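Local coordinates for penicillin-binding protein 2B (Streptococcus pneumoniae, PDB 2WAE) that probably forms peptide cross-links between neighbouring glycan strands of the cell wall as a penicillin-binding transpeptidase of the elongation machinery, at residues Gly61-Ala66 against Lys306-Thr311; Ser231-Ser236 against Pro372-Thr377; Leu310-Ala315 against Gly353-Met358; Leu348-Gly353 against Gln644-Val649; Asp606-Ser611 against Ile669-Asn674. All blocks are in the same frame, centred on the assembly; numbering follows the deposited sequence.

Overall arrangement
The five contacts run from the junction with the N-terminal part of the chain into the sheet and C-terminal helix of the transpeptidase domain. Interactions 1 and 3 share L310 and T311, with centres about 12 Å apart, and A66 N lies 2.9 Å from I312 O between them. Interaction 2 is a second bridge between the two parts and meets interaction 3 at M358. Interactions 3 and 4 share G353 and reach the same antiparallel sheet, their centres about 10 Å apart. Interaction 5 lies about 14 Å from interaction 4, centre to centre, where I645 and V647 pack on helix 661-676. All five lie away from the probable acylated serine, S386, and from the zinc site.

Interaction 1: residues Gly61-Ala66 against Lys306-Thr311; sequences GEIYDA and KNIKLT. Unlike the reference sequence in segment 306-311: K306 (reference Asn).
A two-stranded parallel pairing, I63-Y64 beside strand 307-310, forms one edge of a mixed four-stranded sheet at the junction between the N-terminal part of PBP2B and its transpeptidase domain. Its backbone bonds stagger in the parallel fashion: I308 N donates to E62 O (3.2 Å), Y64 N to I308 O (3.0 Å) and L310 N to Y64 O (2.7 Å). I308 therefore both gives and receives here, while N307 and K309 use their backbones toward strand 547-553 on the other side. On one face I63 and I308 run alongside each other in the same direction, with I63 CG1 3.8 Å from I308 CD1. I308 reaches this position by setting CG1 between its backbone N and carbonyl carbon (chi1 56°). I63 CG2 then touches L310 CD2 at 4.0 Å. Y64 and K309 share the other face, and the tyrosine ring turns an edge to I308 O. The D65 carboxylate accepts from L314 N, and K306 forms a salt bridge with D552. The K309 chain passes D65 with its CG 3.2 Å from D65 O, then bends at chi3 (93°) and brings CE within 3.7 Å of A66 O.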
# COMPACT_ATOMS: atom_id res chain seq x y z
N GLY A 61 -17.07 6.88 5.05
CA GLY A 61 -17.40 5.46 4.89
C GLY A 61 -16.47 4.54 5.66
O GLY A 61 -15.35 4.91 6.02
N GLU A 62 -16.95 3.32 5.93
CA GLU A 62 -16.15 2.38 6.70
C GLU A 62 -15.54 1.22 5.90
O GLU A 62 -15.93 0.97 4.75
CB GLU A 62 -16.91 1.94 7.95
CG GLU A 62 -16.85 2.98 9.06
CD GLU A 62 -18.03 2.93 10.00
OE1 GLU A 62 -18.05 3.71 10.98
OE2 GLU A 62 -18.94 2.11 9.77
N ILE A 63 -14.58 0.53 6.51
CA ILE A 63 -13.85 -0.56 5.87
C ILE A 63 -14.12 -1.93 6.53
O ILE A 63 -13.96 -2.08 7.74
CB ILE A 63 -12.35 -0.24 5.81
CG1 ILE A 63 -12.15 1.17 5.24
CG2 ILE A 63 -11.60 -1.26 4.95
CD1 ILE A 63 -10.70 1.61 5.15
N TYR A 64 -14.52 -2.91 5.73
CA TYR A 64 -14.99 -4.19 6.25
C TYR A 64 -14.24 -5.36 5.64
O TYR A 64 -13.92 -5.33 4.44
CB TYR A 64 -16.49 -4.37 5.95
CG TYR A 64 -17.35 -3.31 6.60
CD1 TYR A 64 -18.00 -3.55 7.80
CD2 TYR A 64 -17.50 -2.06 6.01
CE1 TYR A 64 -18.78 -2.58 8.40
CE2 TYR A 64 -18.27 -1.08 6.59
CZ TYR A 64 -18.92 -1.35 7.79
OH TYR A 64 -19.69 -0.37 8.36
N ASP A 65 -13.97 -6.39 6.43
CA ASP A 65 -13.28 -7.56 5.90
C ASP A 65 -14.20 -8.43 5.05
O ASP A 65 -15.37 -8.11 4.88
CB ASP A 65 -12.62 -8.38 7.01
CG ASP A 65 -13.56 -9.40 7.62
OD1 ASP A 65 -14.75 -9.10 7.82
OD2 ASP A 65 -13.10 -10.52 7.93
N ALA A 66 -13.66 -9.51 4.49
CA ALA A 66 -14.40 -10.36 3.56
C ALA A 66 -15.68 -10.93 4.15
O ALA A 66 -16.58 -11.32 3.41
CB ALA A 66 -13.49 -11.46 3.01
N LYS A 306 -19.66 6.07 1.21
CA LYS A 306 -19.87 4.68 0.83
C LYS A 306 -18.80 3.75 1.40
O LYS A 306 -17.66 4.16 1.61
CB LYS A 306 -19.92 4.53 -0.69
CG LYS A 306 -20.96 5.42 -1.33
CD LYS A 306 -22.36 5.12 -0.81
CE LYS A 306 -23.34 6.18 -1.28
NZ LYS A 306 -24.74 5.68 -1.33
N ASN A 307 -19.18 2.49 1.65
CA ASN A 307 -18.29 1.52 2.27
C ASN A 307 -17.50 0.68 1.27
O ASN A 307 -17.91 0.54 0.12
CB ASN A 307 -19.10 0.57 3.16
CG ASN A 307 -20.01 1.30 4.12
OD1 ASN A 307 -21.23 1.15 4.06
ND2 ASN A 307 -19.43 2.08 5.04
N ILE A 308 -16.37 0.12 1.71
CA ILE A 308 -15.60 -0.85 0.93
C ILE A 308 -15.43 -2.16 1.69
O ILE A 308 -15.12 -2.16 2.88
CB ILE A 308 -14.18 -0.36 0.57
CG1 ILE A 308 -13.40 0.03 1.82
CG2 ILE A 308 -14.22 0.77 -0.44
CD1 ILE A 308 -11.99 0.43 1.52
N LYS A 309 -15.63 -3.28 1.00
CA LYS A 309 -15.38 -4.60 1.58
C LYS A 309 -14.11 -5.19 0.99
O LYS A 309 -13.90 -5.10 -0.21
CB LYS A 309 -16.53 -5.56 1.30
CG LYS A 309 -16.58 -6.69 2.30
CD LYS A 309 -17.92 -7.41 2.31
CE LYS A 309 -17.91 -8.59 1.36
NZ LYS A 309 -19.13 -9.41 1.59
N LEU A 310 -13.26 -5.77 1.83
CA LEU A 310 -12.02 -6.35 1.32
C LEU A 310 -12.15 -7.78 0.77
O LEU A 310 -13.14 -8.48 0.98
CB LEU A 310 -10.92 -6.28 2.38
CG LEU A 310 -10.72 -4.93 3.08
CD1 LEU A 310 -9.44 -4.95 3.90
CD2 LEU A 310 -10.70 -3.81 2.06
N THR A 311 -11.13 -8.23 0.06
CA THR A 311 -11.09 -9.62 -0.38
C THR A 311 -10.46 -10.53 0.66
O THR A 311 -10.52 -11.75 0.52
CB THR A 311 -10.30 -9.79 -1.68
OG1 THR A 311 -9.00 -9.22 -1.51
CG2 THR A 311 -11.00 -9.10 -2.81

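Interaction 2: residues Ser231-Ser236 against Pro372-Thr377; sequences SSIVGS and PDSLGT
S374 sets its hydroxyl between its own backbone N and carbonyl carbon (chi1 63°), which points OG at I233 and S232: OG lies 3.7 Å from I233 CG1 and 3.9 Å from S232 CB. L375, next in the chain, has CG anti to the carbonyl carbon (chi1 -63°), and its two methyls reach over the short helix. CD1 comes to 3.7 Å from S232 OG, and CD2 rests 4.2 Å from I233 CA. The two segments thus meet through one hydroxyl and one leucine fork laid against a helical turn, by van der Waals packing. S374 and L375 are the central residues of a type I beta turn running from D373 to G376, closed by G376 N donating to D373 O at 2.9 Å. This turn leads from the edge strand 370-372 of the transpeptidase sheet into helix 376-379. T377 bonds back to the turn, its OG1 donating to S374 O over 2.6 Å. Across the contact, the weakly bonded helix 231-234 belongs to the N-terminal part of the chain and is followed by G235, which leaves helical angles with positive phi. Y267 of helix 267-271 packs on L375, and I233 also reaches M358 in strand 355-363.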
# COMPACT_ATOMS: atom_id res chain seq x y z
N SER A 231 -4.91 -3.83 10.34
CA SER A 231 -4.98 -2.45 10.79
C SER A 231 -3.93 -1.59 10.11
O SER A 231 -4.12 -0.39 9.94
CB SER A 231 -4.84 -2.36 12.30
OG SER A 231 -3.52 -2.69 12.71
N SER A 232 -2.82 -2.21 9.73
CA SER A 232 -1.70 -1.54 9.08
C SER A 232 -2.03 -1.18 7.62
O SER A 232 -1.64 -0.13 7.13
CB SER A 232 -0.47 -2.45 9.15
OG SER A 232 0.71 -1.68 9.32
N ILE A 233 -2.77 -2.06 6.95
CA ILE A 233 -3.15 -1.86 5.56
C ILE A 233 -4.24 -0.82 5.36
O ILE A 233 -4.32 -0.16 4.33
CB ILE A 233 -3.62 -3.17 4.89
CG1 ILE A 233 -2.60 -4.28 5.11
CG2 ILE A 233 -3.75 -2.98 3.40
CD1 ILE A 233 -2.87 -5.51 4.25
N VAL A 234 -5.11 -0.68 6.35
CA VAL A 234 -6.19 0.29 6.27
C VAL A 234 -5.69 1.71 6.01
O VAL A 234 -6.33 2.47 5.29
CB VAL A 234 -7.03 0.25 7.55
CG1 VAL A 234 -7.77 1.57 7.74
CG2 VAL A 234 -7.96 -0.94 7.51
N GLY A 235 -4.54 2.06 6.59
CA GLY A 235 -3.97 3.39 6.38
C GLY A 235 -4.48 4.41 7.38
O GLY A 235 -5.18 4.07 8.34
N SER A 236 -4.12 5.67 7.16
CA SER A 236 -4.54 6.75 8.05
C SER A 236 -5.44 7.80 7.40
O SER A 236 -5.48 7.93 6.17
CB SER A 236 -3.32 7.39 8.73
OG SER A 236 -2.36 7.84 7.79
N PRO A 372 4.83 -7.56 13.51
CA PRO A 372 4.07 -7.74 12.27
C PRO A 372 4.50 -6.72 11.21
O PRO A 372 4.87 -5.59 11.56
CB PRO A 372 2.62 -7.46 12.68
CG PRO A 372 2.70 -6.74 14.03
CD PRO A 372 3.96 -7.28 14.68
N ASP A 373 4.45 -7.14 9.94
CA ASP A 373 4.86 -6.30 8.82
C ASP A 373 4.19 -6.73 7.53
O ASP A 373 4.88 -7.08 6.58
CB ASP A 373 6.38 -6.35 8.61
CG ASP A 373 6.88 -5.33 7.59
OD1 ASP A 373 6.17 -4.33 7.31
OD2 ASP A 373 8.00 -5.50 7.07
N SER A 374 2.85 -6.70 7.51
CA SER A 374 2.05 -7.02 6.32
C SER A 374 2.34 -6.07 5.15
O SER A 374 2.15 -6.43 3.99
CB SER A 374 0.56 -6.99 6.66
OG SER A 374 0.16 -5.68 7.05
N LEU A 375 2.79 -4.85 5.44
CA LEU A 375 3.11 -3.90 4.38
C LEU A 375 4.45 -4.23 3.77
O LEU A 375 4.82 -3.66 2.74
CB LEU A 375 3.17 -2.46 4.90
CG LEU A 375 1.88 -1.88 5.48
CD1 LEU A 375 2.21 -0.52 6.09
CD2 LEU A 375 0.84 -1.78 4.40
N GLY A 376 5.19 -5.13 4.40
CA GLY A 376 6.48 -5.54 3.88
C GLY A 376 6.28 -6.22 2.55
O GLY A 376 7.17 -6.19 1.70
N THR A 377 5.10 -6.83 2.37
CA THR A 377 4.75 -7.56 1.14
C THR A 377 4.74 -6.67 -0.12
O THR A 377 4.84 -7.18 -1.24
CB THR A 377 3.40 -8.29 1.29
OG1 THR A 377 2.36 -7.36 1.59
CG2 THR A 377 3.46 -9.33 2.41

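Interaction 3: residues Leu310-Ala315 against Gly353-Met358; sequences LTIDLA and GAVLSM
T311 comes at V355 with its hydroxyl foremost and gives the OG1 proton to V355 O; the 2.5 Å between them is unusually short, and its exact value is doubtful at this resolution. The donor stands 21° out of the carbonyl plane, at a C=O...OG1 angle of 127°, well off a straight-on approach. The placing of OG1 between backbone N and carbonyl carbon (chi1 55°) turns the methyl the other way, and CG2 packs 3.6 Å from A354 CB. I312 lies across the strand instead. Its CG1 sits 3.4 Å from V355 O and its CG2 branch 3.6 Å from L356 O, each branch against a different carbonyl oxygen. The I312 side chain crosses that of M358 at about a right angle, I312 CD1 touching M358 CG at 4.0 Å. The strand beneath is 355-363 of the central antiparallel sheet of the transpeptidase domain, with a classic beta bulge at L356-S357 against strand 342-348. The crossing segment is the link from strand 307-310 into helix 314-333. D313 is the N-cap of that helix, its OD1 accepting a weak bond from A315 N, while L314 N is taken by D65. Where the two segments draw apart, a water joins them: it accepts from D313 N at 2.7 Å and donates to L356 O at 2.8 Å. Further along the strand, the S357 side chain packs against F316, Q317 and V320 of helix 314-333, and M358 O accepts from Q317 NE2.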
# COMPACT_ATOMS: atom_id res chain seq x y z
N LEU A 310 -13.26 -5.77 1.83
CA LEU A 310 -12.02 -6.35 1.32
C LEU A 310 -12.15 -7.78 0.77
O LEU A 310 -13.14 -8.48 0.98
CB LEU A 310 -10.92 -6.28 2.38
CG LEU A 310 -10.72 -4.93 3.08
CD1 LEU A 310 -9.44 -4.95 3.90
CD2 LEU A 310 -10.70 -3.81 2.06
N THR A 311 -11.13 -8.23 0.06
CA THR A 311 -11.09 -9.62 -0.38
C THR A 311 -10.46 -10.53 0.66
O THR A 311 -10.52 -11.75 0.52
CB THR A 311 -10.30 -9.79 -1.68
OG1 THR A 311 -9.00 -9.22 -1.51
CG2 THR A 311 -11.00 -9.10 -2.81
N ILE A 312 -9.85 -9.94 1.70
CA ILE A 312 -9.20 -10.69 2.78
C ILE A 312 -10.15 -10.98 3.93
O ILE A 312 -10.86 -10.09 4.39
CB ILE A 312 -7.98 -9.93 3.38
CG1 ILE A 312 -7.01 -9.45 2.30
CG2 ILE A 312 -7.27 -10.77 4.46
CD1 ILE A 312 -5.94 -8.50 2.82
N ASP A 313 -10.13 -12.22 4.41
CA ASP A 313 -10.92 -12.65 5.56
C ASP A 313 -10.08 -12.69 6.84
O ASP A 313 -9.09 -13.43 6.90
CB ASP A 313 -11.50 -14.04 5.30
CG ASP A 313 -12.64 -14.39 6.23
OD1 ASP A 313 -12.41 -14.45 7.46
OD2 ASP A 313 -13.78 -14.59 5.76
N LEU A 314 -10.48 -11.94 7.86
CA LEU A 314 -9.72 -11.93 9.11
C LEU A 314 -9.31 -13.30 9.61
O LEU A 314 -8.14 -13.51 9.94
CB LEU A 314 -10.43 -11.15 10.22
CG LEU A 314 -9.85 -9.79 10.61
CD1 LEU A 314 -9.63 -8.92 9.40
CD2 LEU A 314 -10.78 -9.09 11.58
N ALA A 315 -10.25 -14.24 9.67
CA ALA A 315 -9.91 -15.58 10.14
C ALA A 315 -8.72 -16.16 9.37
O ALA A 315 -7.76 -16.64 9.97
CB ALA A 315 -11.12 -16.49 10.08
N GLY A 353 -7.46 -12.12 -9.27
CA GLY A 353 -6.49 -11.19 -8.73
C GLY A 353 -6.81 -10.78 -7.30
O GLY A 353 -6.11 -9.97 -6.71
N ALA A 354 -7.87 -11.34 -6.73
CA ALA A 354 -8.22 -10.99 -5.37
C ALA A 354 -7.12 -11.41 -4.42
O ALA A 354 -6.57 -12.51 -4.54
CB ALA A 354 -9.54 -11.61 -4.96
N VAL A 355 -6.81 -10.53 -3.47
CA VAL A 355 -5.81 -10.79 -2.45
C VAL A 355 -6.47 -11.53 -1.29
O VAL A 355 -7.39 -10.99 -0.66
CB VAL A 355 -5.17 -9.47 -1.94
CG1 VAL A 355 -4.19 -9.71 -0.81
CG2 VAL A 355 -4.50 -8.74 -3.09
N LEU A 356 -6.00 -12.75 -1.03
CA LEU A 356 -6.52 -13.64 0.01
C LEU A 356 -5.81 -13.45 1.35
O LEU A 356 -6.45 -13.55 2.39
CB LEU A 356 -6.46 -15.10 -0.42
CG LEU A 356 -7.16 -15.45 -1.74
CD1 LEU A 356 -6.78 -16.86 -2.25
CD2 LEU A 356 -8.69 -15.26 -1.64
N SER A 357 -4.50 -13.21 1.32
CA SER A 357 -3.78 -12.70 2.50
C SER A 357 -2.44 -12.06 2.14
O SER A 357 -1.78 -12.45 1.18
CB SER A 357 -3.55 -13.78 3.54
OG SER A 357 -2.59 -14.70 3.05
N MET A 358 -2.06 -11.06 2.92
CA MET A 358 -0.74 -10.50 2.79
C MET A 358 -0.14 -10.45 4.19
O MET A 358 -0.47 -9.57 4.98
CB MET A 358 -0.75 -9.16 2.06
CG MET A 358 -1.92 -8.27 2.41
SD MET A 358 -2.03 -6.85 1.31
CE MET A 358 -0.42 -6.08 1.49
O HOH W 1 -9.13 -14.17 2.77

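Interaction 4: residues Leu348-Gly353 against Gln644-Val649; sequences LNPQTG and QIAVAV. Unlike the reference sequence in segment 348-353: Q351 (reference Lys).
L348 and A646 face each other as an antiparallel hydrogen-bonded pair. L348 N donates to A646 O over 2.8 Å, nearly straight at 175°, and A646 N returns the bond to L348 O over 3.0 Å, a little more bent. L348 O also receives a CA-H...O contact from I645, whose CA is 3.6 Å away. Two residues on from L348, P350 leans back over the partner strand, CD set 3.3 Å from Q644 O and CG packed 4.1 Å from A646 CB. Beyond the proline, the Q351 and Q644 side chains keep abreast, heading the same way with their amide planes only 19° apart, and Q351 OE1 reaches Q644 CG. The Q644 amide itself is held by N642 O, to which NE2 donates. What shapes the turn is N349. Its CG swings opposite the main-chain N (chi1 176°), which carries OD1 to Q351 N at 3.1 Å, an Asx turn, while N349 O takes bonds from both T352 N and G353 N, the latter at 2.6 Å. G353, with positive phi, then starts the chain back toward strand 355-363. Helix 525-536 covers the face with L348, P350 and A646; helix 661-676 packs against I645 on the other. On its far side Q644-I645 makes a classic beta bulge with strand 634-638. First and last strands of the domain lying side by side, between helices on both faces, are characteristic of the penicillin-binding transpeptidase and serine beta-lactamase fold.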
# COMPACT_ATOMS: atom_id res chain seq x y z
N LEU A 348 -2.85 -15.11 -3.55
CA LEU A 348 -3.75 -14.45 -4.48
C LEU A 348 -4.71 -15.47 -5.06
O LEU A 348 -4.45 -16.67 -5.00
CB LEU A 348 -2.96 -13.83 -5.63
CG LEU A 348 -1.94 -12.74 -5.32
CD1 LEU A 348 -1.19 -12.48 -6.61
CD2 LEU A 348 -2.60 -11.45 -4.78
N ASN A 349 -5.82 -14.98 -5.61
CA ASN A 349 -6.75 -15.79 -6.41
C ASN A 349 -6.43 -15.52 -7.88
O ASN A 349 -6.64 -14.40 -8.36
CB ASN A 349 -8.19 -15.38 -6.08
CG ASN A 349 -9.23 -16.09 -6.93
OD1 ASN A 349 -8.92 -16.74 -7.94
ND2 ASN A 349 -10.48 -15.96 -6.52
N PRO A 350 -5.91 -16.53 -8.59
CA PRO A 350 -5.33 -16.33 -9.92
C PRO A 350 -6.36 -16.14 -11.03
O PRO A 350 -6.01 -15.68 -12.11
CB PRO A 350 -4.49 -17.60 -10.14
CG PRO A 350 -4.97 -18.62 -9.16
CD PRO A 350 -5.92 -17.95 -8.18
N GLN A 351 -7.61 -16.50 -10.76
CA GLN A 351 -8.71 -16.21 -11.67
C GLN A 351 -9.17 -14.75 -11.62
O GLN A 351 -9.62 -14.22 -12.63
CB GLN A 351 -9.89 -17.16 -11.41
CG GLN A 351 -9.53 -18.64 -11.57
CD GLN A 351 -10.60 -19.59 -11.03
OE1 GLN A 351 -11.15 -19.38 -9.94
NE2 GLN A 351 -10.90 -20.64 -11.79
N THR A 352 -9.04 -14.09 -10.47
CA THR A 352 -9.56 -12.72 -10.34
C THR A 352 -8.51 -11.69 -9.96
O THR A 352 -8.64 -10.50 -10.27
CB THR A 352 -10.71 -12.64 -9.33
OG1 THR A 352 -10.20 -12.93 -8.02
CG2 THR A 352 -11.81 -13.62 -9.71
N GLY A 353 -7.46 -12.12 -9.27
CA GLY A 353 -6.49 -11.19 -8.73
C GLY A 353 -6.81 -10.78 -7.30
O GLY A 353 -6.11 -9.97 -6.71
N GLN A 644 -7.05 -22.07 -7.90
CA GLN A 644 -7.91 -21.12 -7.20
C GLN A 644 -7.08 -20.39 -6.16
O GLN A 644 -7.50 -19.37 -5.62
CB GLN A 644 -9.04 -21.85 -6.50
CG GLN A 644 -10.12 -22.30 -7.48
CD GLN A 644 -10.88 -23.54 -7.02
OE1 GLN A 644 -11.66 -23.48 -6.06
NE2 GLN A 644 -10.67 -24.65 -7.72
N ILE A 645 -5.90 -20.92 -5.87
CA ILE A 645 -4.95 -20.20 -5.04
C ILE A 645 -3.52 -20.24 -5.59
O ILE A 645 -3.05 -21.24 -6.16
CB ILE A 645 -4.99 -20.65 -3.58
CG1 ILE A 645 -4.12 -19.75 -2.71
CG2 ILE A 645 -4.55 -22.08 -3.45
CD1 ILE A 645 -4.24 -20.02 -1.23
N ALA A 646 -2.84 -19.11 -5.43
CA ALA A 646 -1.46 -19.01 -5.85
C ALA A 646 -0.71 -18.24 -4.76
O ALA A 646 -1.08 -17.13 -4.39
CB ALA A 646 -1.38 -18.27 -7.18
N VAL A 647 0.35 -18.86 -4.24
CA VAL A 647 1.00 -18.31 -3.08
C VAL A 647 2.49 -18.13 -3.34
O VAL A 647 3.11 -18.90 -4.09
CB VAL A 647 0.78 -19.22 -1.87
CG1 VAL A 647 1.32 -20.58 -2.17
CG2 VAL A 647 1.47 -18.67 -0.64
N ALA A 648 3.05 -17.11 -2.71
CA ALA A 648 4.48 -16.91 -2.71
C ALA A 648 4.98 -16.71 -1.29
O ALA A 648 4.42 -15.92 -0.55
CB ALA A 648 4.83 -15.73 -3.55
N VAL A 649 6.00 -17.47 -0.91
CA VAL A 649 6.58 -17.40 0.41
C VAL A 649 8.01 -16.93 0.28
O VAL A 649 8.78 -17.53 -0.46
CB VAL A 649 6.65 -18.77 1.09
CG1 VAL A 649 7.20 -18.60 2.52
CG2 VAL A 649 5.28 -19.42 1.10

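Interaction 5: residues Asp606-Ser611 against Ile669-Asn674; sequences DGATVS and IINLYN. Unlike the reference sequence in segment 606-611: D606 (reference Asn), T609 (reference Leu). Unlike the reference sequence in segment 669-674: N674 (reference Gln).
From G607 to V610 an irregular loop passes along one side of helix 661-676, nearest at T609 and N671, whose CA atoms are 6.1 Å apart. The N671 side chain reads this backbone with both ends of its amide. ND2 donates to G607 O at 2.9 Å, and OD1 accepts from T609 N at 3.0 Å, close to straight (171°). OD1 takes a second bond from T609 OG1 at 2.9 Å, the hydroxyl standing 47° above the carbonyl plane, on the same face as the T609 N donor. Three bonds to the loop, one at ND2 and two at OD1, thus fix the rotation of the amide. T609 OG1 is also approached by N674 ND2 in a weak bond, as the T609 and N674 side chains run antiparallel past one another. A water that donates to N671 O at 2.8 Å adds a weak link to the same hydroxyl. V610 supplies the apolar contact through CG2, which is held between backbone N and carbonyl carbon and touches I670 CG2 at 3.9 Å. Its other methyl, CG1, lies against the amide oxygen N674 OD1 at 3.5 Å. N674 OD1 has its main partner in M679 N, near the chain end. Inward, V610 rests on A638 of strand 634-638 and I670 on I645 and V647 of strand 645-650, while I669 and L672 carry the helix against F316 of helix 314-333.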
# COMPACT_ATOMS: atom_id res chain seq x y z
N ASP A 606 3.62 -33.42 0.45
CA ASP A 606 3.66 -34.17 1.70
C ASP A 606 2.56 -33.75 2.69
O ASP A 606 2.73 -32.82 3.49
CB ASP A 606 5.05 -34.04 2.31
CG ASP A 606 5.24 -34.90 3.55
OD1 ASP A 606 4.48 -35.87 3.74
OD2 ASP A 606 6.17 -34.59 4.32
N GLY A 607 1.42 -34.43 2.62
CA GLY A 607 0.28 -34.06 3.45
C GLY A 607 -0.53 -32.94 2.83
O GLY A 607 -1.16 -32.17 3.54
N ALA A 608 -0.54 -32.85 1.51
CA ALA A 608 -1.45 -31.90 0.84
C ALA A 608 -2.86 -32.45 0.63
O ALA A 608 -3.05 -33.61 0.21
CB ALA A 608 -0.87 -31.47 -0.48
N THR A 609 -3.85 -31.61 0.93
CA THR A 609 -5.25 -32.01 0.78
C THR A 609 -5.71 -31.88 -0.67
O THR A 609 -6.69 -32.50 -1.06
CB THR A 609 -6.18 -31.24 1.74
OG1 THR A 609 -6.05 -29.82 1.53
CG2 THR A 609 -5.82 -31.54 3.19
N VAL A 610 -4.98 -31.09 -1.45
CA VAL A 610 -5.25 -30.93 -2.88
C VAL A 610 -3.94 -31.01 -3.65
O VAL A 610 -2.88 -30.83 -3.05
CB VAL A 610 -5.93 -29.59 -3.20
CG1 VAL A 610 -7.27 -29.47 -2.46
CG2 VAL A 610 -5.00 -28.44 -2.83
N SER A 611 -4.01 -31.26 -4.95
CA SER A 611 -2.79 -31.32 -5.76
C SER A 611 -2.08 -29.97 -5.91
O SER A 611 -2.61 -29.02 -6.50
CB SER A 611 -3.09 -31.94 -7.13
OG SER A 611 -1.87 -32.29 -7.78
N ILE A 669 -0.27 -23.11 3.91
CA ILE A 669 -1.15 -22.00 3.60
C ILE A 669 -2.29 -22.48 2.70
O ILE A 669 -3.47 -22.15 2.92
CB ILE A 669 -0.39 -20.85 2.94
CG1 ILE A 669 0.50 -20.17 3.97
CG2 ILE A 669 -1.35 -19.83 2.34
CD1 ILE A 669 1.49 -19.16 3.36
N ILE A 670 -1.92 -23.26 1.69
CA ILE A 670 -2.89 -23.86 0.77
C ILE A 670 -3.83 -24.84 1.48
O ILE A 670 -5.03 -24.84 1.24
CB ILE A 670 -2.17 -24.53 -0.41
CG1 ILE A 670 -1.75 -23.47 -1.43
CG2 ILE A 670 -3.03 -25.61 -1.06
CD1 ILE A 670 -0.62 -23.95 -2.32
N ASN A 671 -3.29 -25.67 2.36
CA ASN A 671 -4.14 -26.48 3.22
C ASN A 671 -5.04 -25.63 4.11
O ASN A 671 -6.20 -25.98 4.34
CB ASN A 671 -3.30 -27.43 4.06
CG ASN A 671 -2.85 -28.65 3.29
OD1 ASN A 671 -3.34 -28.90 2.19
ND2 ASN A 671 -1.93 -29.42 3.87
N LEU A 672 -4.50 -24.53 4.63
CA LEU A 672 -5.29 -23.65 5.49
C LEU A 672 -6.47 -23.10 4.72
O LEU A 672 -7.60 -23.08 5.21
CB LEU A 672 -4.44 -22.51 6.06
CG LEU A 672 -3.81 -22.79 7.43
CD1 LEU A 672 -3.03 -21.56 7.87
CD2 LEU A 672 -4.84 -23.16 8.47
N TYR A 673 -6.21 -22.67 3.49
CA TYR A 673 -7.24 -22.11 2.65
C TYR A 673 -8.26 -23.17 2.23
O TYR A 673 -9.46 -22.89 2.16
CB TYR A 673 -6.62 -21.45 1.43
CG TYR A 673 -7.60 -20.74 0.54
CD1 TYR A 673 -8.31 -19.62 0.99
CD2 TYR A 673 -7.83 -21.18 -0.76
CE1 TYR A 673 -9.22 -18.97 0.17
CE2 TYR A 673 -8.73 -20.53 -1.59
CZ TYR A 673 -9.42 -19.43 -1.12
OH TYR A 673 -10.30 -18.81 -1.97
N ASN A 674 -7.79 -24.37 1.93
CA ASN A 674 -8.70 -25.40 1.47
C ASN A 674 -9.67 -25.81 2.56
O ASN A 674 -10.81 -26.19 2.28
CB ASN A 674 -7.93 -26.63 0.97
CG ASN A 674 -8.84 -27.61 0.27
OD1 ASN A 674 -9.44 -27.28 -0.76
ND2 ASN A 674 -8.97 -28.81 0.83
O HOH W 2 -6.89 -28.66 4.69